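Local coordinates for protein Sb(v)-as(v) reductase (Leishmania major, PDB 2J6P) that probably reduces arsenate and antimonate, As(V) and Sb(V), to their trivalent forms, using a rhodanese-like fold related to that of Cdc25 phosphatases, at residues D29-D34 with V72-Q77. Numbering follows the deposited sequence.
Sequences DCRDSD and VFHCAQ. With SO4 (sulfate ion), chain I.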
ATOM      1  N   ASP A  29       2.424  18.317  -5.795  1.00 18.54           N
ATOM      2  CA  ASP A  29       1.831  17.487  -4.789  1.00 20.72           C
ATOM      3  C   ASP A  29       1.229  16.237  -5.529  1.00 19.62           C
ATOM      4  O   ASP A  29       0.383  16.395  -6.386  1.00 17.95           O
ATOM      5  CB  ASP A  29       0.672  18.255  -4.226  1.00 18.84           C
ATOM      6  CG  ASP A  29      -0.062  17.506  -3.076  1.00 23.40           C
ATOM      7  OD1 ASP A  29       0.048  16.250  -2.882  1.00 22.28           O
ATOM      8  OD2 ASP A  29      -0.780  18.259  -2.383  1.00 22.57           O
ATOM      9  N   CYS A  30       1.680  15.044  -5.178  1.00 18.83           N
ATOM     10  CA  CYS A  30       1.299  13.854  -5.953  1.00 18.51           C
ATOM     11  C   CYS A  30       0.261  13.050  -5.280  1.00 18.93           C
ATOM     12  O   CYS A  30       0.035  11.913  -5.714  1.00 17.78           O
ATOM     13  CB  CYS A  30       2.525  12.914  -6.090  1.00 21.40           C
ATOM     14  SG  CYS A  30       3.889  13.827  -7.046  1.00 21.39           S
ATOM     15  N   ARG A  31      -0.386  13.630  -4.247  1.00 19.82           N
ATOM     16  CA  ARG A  31      -1.472  12.979  -3.476  1.00 19.92           C
ATOM     17  C   ARG A  31      -2.768  12.840  -4.227  1.00 21.03           C
ATOM     18  O   ARG A  31      -2.950  13.464  -5.250  1.00 18.69           O
ATOM     19  CB  ARG A  31      -1.689  13.666  -2.140  1.00 20.93           C
ATOM     20  CG  ARG A  31      -0.527  13.230  -1.136  1.00 17.23           C
ATOM     21  CD  ARG A  31      -0.644  14.181   0.160  1.00 18.06           C
ATOM     22  NE  ARG A  31      -0.704  15.603  -0.240  1.00 16.98           N
ATOM     23  CZ  ARG A  31      -0.867  16.556   0.634  1.00 22.47           C
ATOM     24  NH1 ARG A  31      -0.964  16.205   1.939  1.00 21.18           N
ATOM     25  NH2 ARG A  31      -0.894  17.808   0.255  1.00 20.44           N
ATOM     26  N   ASP A  32      -3.694  12.007  -3.720  1.00 19.52           N
ATOM     27  CA  ASP A  32      -4.936  11.807  -4.443  1.00 19.09           C
ATOM     28  C   ASP A  32      -6.208  12.098  -3.583  1.00 21.52           C
ATOM     29  O   ASP A  32      -6.668  13.235  -3.579  1.00 22.24           O
ATOM     30  CB  ASP A  32      -4.948  10.362  -5.126  1.00 18.05           C
ATOM     31  CG  ASP A  32      -4.445   9.245  -4.180  1.00 22.66           C
ATOM     32  OD1 ASP A  32      -3.267   8.770  -4.334  1.00 17.47           O
ATOM     33  OD2 ASP A  32      -5.220   8.814  -3.244  1.00 25.03           O
ATOM     34  N   SER A  33      -6.726  11.121  -2.880  1.00 18.69           N
ATOM     35  CA  SER A  33      -7.900  11.377  -2.043  1.00 23.52           C
ATOM     36  C   SER A  33      -7.443  11.819  -0.666  1.00 23.93           C
ATOM     37  O   SER A  33      -8.278  12.155   0.139  1.00 25.04           O
ATOM     38  CB  SER A  33      -8.753  10.085  -1.861  1.00 16.59           C
ATOM     39  OG  SER A  33      -7.865   9.037  -1.444  1.00 24.50           O
ATOM     40  N   ASP A  34      -6.125  11.782  -0.404  1.00 24.26           N
ATOM     41  CA  ASP A  34      -5.617  12.282   0.920  1.00 24.91           C
ATOM     42  C   ASP A  34      -4.966  13.645   0.740  1.00 25.04           C
ATOM     43  O   ASP A  34      -4.330  14.163   1.661  1.00 25.99           O
ATOM     44  CB  ASP A  34      -4.579  11.304   1.530  1.00 24.99           C
ATOM     45  CG  ASP A  34      -3.365  11.077   0.593  1.00 25.56           C
ATOM     46  OD1 ASP A  34      -3.503  11.257  -0.655  1.00 23.53           O
ATOM     47  OD2 ASP A  34      -2.281  10.671   1.051  1.00 23.82           O
ATOM     48  N   VAL A  72       9.790  20.283  -6.947  1.00 21.87           N
ATOM     49  CA  VAL A  72       9.899  19.482  -5.721  1.00 21.92           C
ATOM     50  C   VAL A  72       8.587  18.628  -5.613  1.00 21.19           C
ATOM     51  O   VAL A  72       7.471  19.143  -5.483  1.00 19.05           O
ATOM     52  CB  VAL A  72      10.020  20.403  -4.493  1.00 22.58           C
ATOM     53  CG1 VAL A  72      10.086  19.569  -3.199  1.00 19.89           C
ATOM     54  CG2 VAL A  72      11.360  21.269  -4.571  1.00 17.45           C
ATOM     55  N   PHE A  73       8.732  17.331  -5.779  1.00 19.90           N
ATOM     56  CA  PHE A  73       7.617  16.431  -5.741  1.00 19.97           C
ATOM     57  C   PHE A  73       7.447  15.984  -4.256  1.00 21.62           C
ATOM     58  O   PHE A  73       8.434  15.600  -3.599  1.00 19.74           O
ATOM     59  CB  PHE A  73       7.973  15.258  -6.617  1.00 18.75           C
ATOM     60  CG  PHE A  73       7.846  15.600  -8.165  1.00 19.71           C
ATOM     61  CD1 PHE A  73       8.749  16.450  -8.767  1.00 21.46           C
ATOM     62  CD2 PHE A  73       6.739  15.104  -8.919  1.00 20.02           C
ATOM     63  CE1 PHE A  73       8.579  16.860 -10.123  1.00 20.37           C
ATOM     64  CE2 PHE A  73       6.603  15.401 -10.263  1.00 19.32           C
ATOM     65  CZ  PHE A  73       7.468  16.379 -10.841  1.00 16.60           C
ATOM     66  N   HIS A  74       6.205  15.986  -3.767  1.00 19.55           N
ATOM     67  CA  HIS A  74       5.959  15.304  -2.463  1.00 20.70           C
ATOM     68  C   HIS A  74       4.622  14.554  -2.521  1.00 18.34           C
ATOM     69  O   HIS A  74       3.739  14.830  -3.323  1.00 17.42           O
ATOM     70  CB  HIS A  74       5.970  16.338  -1.302  1.00 18.14           C
ATOM     71  CG  HIS A  74       4.686  17.141  -1.235  1.00 20.38           C
ATOM     72  ND1 HIS A  74       3.552  16.665  -0.604  1.00 17.51           N
ATOM     73  CD2 HIS A  74       4.374  18.401  -1.686  1.00 17.13           C
ATOM     74  CE1 HIS A  74       2.593  17.608  -0.660  1.00 21.76           C
ATOM     75  NE2 HIS A  74       3.058  18.662  -1.333  1.00 20.95           N
ATOM     76  N   CYS A  75       4.452  13.637  -1.610  1.00 18.19           N
ATOM     77  CA  CYS A  75       3.109  13.081  -1.423  1.00 19.29           C
ATOM     78  C   CYS A  75       2.894  13.039   0.091  1.00 19.41           C
ATOM     79  O   CYS A  75       3.203  14.053   0.742  1.00 20.04           O
ATOM     80  CB  CYS A  75       2.911  11.770  -2.166  1.00 19.59           C
ATOM     81  SG  CYS A  75       4.052  10.453  -1.673  1.00 21.01           S
ATOM     82  N   ALA A  76       2.384  11.954   0.663  1.00 20.17           N
ATOM     83  CA  ALA A  76       2.194  11.910   2.149  1.00 19.99           C
ATOM     84  C   ALA A  76       3.487  11.501   2.799  1.00 19.69           C
ATOM     85  O   ALA A  76       3.879  12.144   3.759  1.00 21.08           O
ATOM     86  CB  ALA A  76       0.970  10.946   2.634  1.00 18.04           C
ATOM     87  N   GLN A  77       4.114  10.405   2.319  1.00 18.38           N
ATOM     88  CA  GLN A  77       5.383   9.945   2.938  1.00 17.96           C
ATOM     89  C   GLN A  77       6.488  10.102   2.020  1.00 17.34           C
ATOM     90  O   GLN A  77       7.640   9.929   2.428  1.00 19.24           O
ATOM     91  CB  GLN A  77       5.260   8.463   3.324  1.00 18.06           C
ATOM     92  CG  GLN A  77       4.146   8.279   4.483  1.00 21.64           C
ATOM     93  CD  GLN A  77       4.031   6.837   4.946  1.00 23.83           C
ATOM     94  OE1 GLN A  77       4.989   6.065   4.901  1.00 27.72           O
ATOM     95  NE2 GLN A  77       2.847   6.467   5.383  1.00 29.06           N
TER
HETATM   96  S   SO4 I 203       3.306   7.116   0.201  0.50 16.06           S
HETATM   97  O1  SO4 I 203       2.799   7.020  -1.169  0.50 14.82           O
HETATM   98  O2  SO4 I 203       4.786   7.385   0.086  0.50 15.95           O
HETATM   99  O3  SO4 I 203       3.104   5.899   1.022  0.50 20.34           O
HETATM  100  O4  SO4 I 203       2.596   8.178   0.837  0.50 15.71           O
HETATM  101  O   HOH W   1       1.254  20.521  -1.045  1.00 24.67           O
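CA of D29 lies over one face of the H74 imidazole, toward its rim, in a CH-pi contact 4.1 Å from the ring centroid, while the R31 guanidinium reaches the ring's edge with its plane turned 65° away; H74 CE1 lies over one guanidinium face, 3.6 Å from R31 NH2. At the guanidinium's own edge sits the D29 carboxylate, gripped side-on in a salt bridge: R31 NE bonds to D29 OD1 and NH2 to OD2, both from the syn side but out of the carboxylate plane, NH2 by 33°. D29 OD1 also takes the backbone N of R31, closing an Asx turn. A nearly straight in-plane bond from H74 ND1 to C75 O (3.0 Å) fixes the imidazole's rotation; a water at the ring edge by NE2 reaches D29 OD2 weakly. Where D29 pairs with H74 in parallel, C30 N donates to H74 O at 2.8 Å, and C30 SG makes a sulfur-aromatic contact with the F73 ring edge at CD2. C75 begins the anion-binding loop, consistent with the CX5R active-site loop of Cdc25-type rhodaneses, where a sulfate, probably from the crystallisation liquor, accepts from Q77 N, L79 N, V80 N and R81 NE. The contact joins the C-terminal ends of parallel strands 25-29 and 70-74; W110 of helix 109-117 makes a cation-pi contact with R31 and touches H74, and R81 of helix 81-96 bridges D32 and D34.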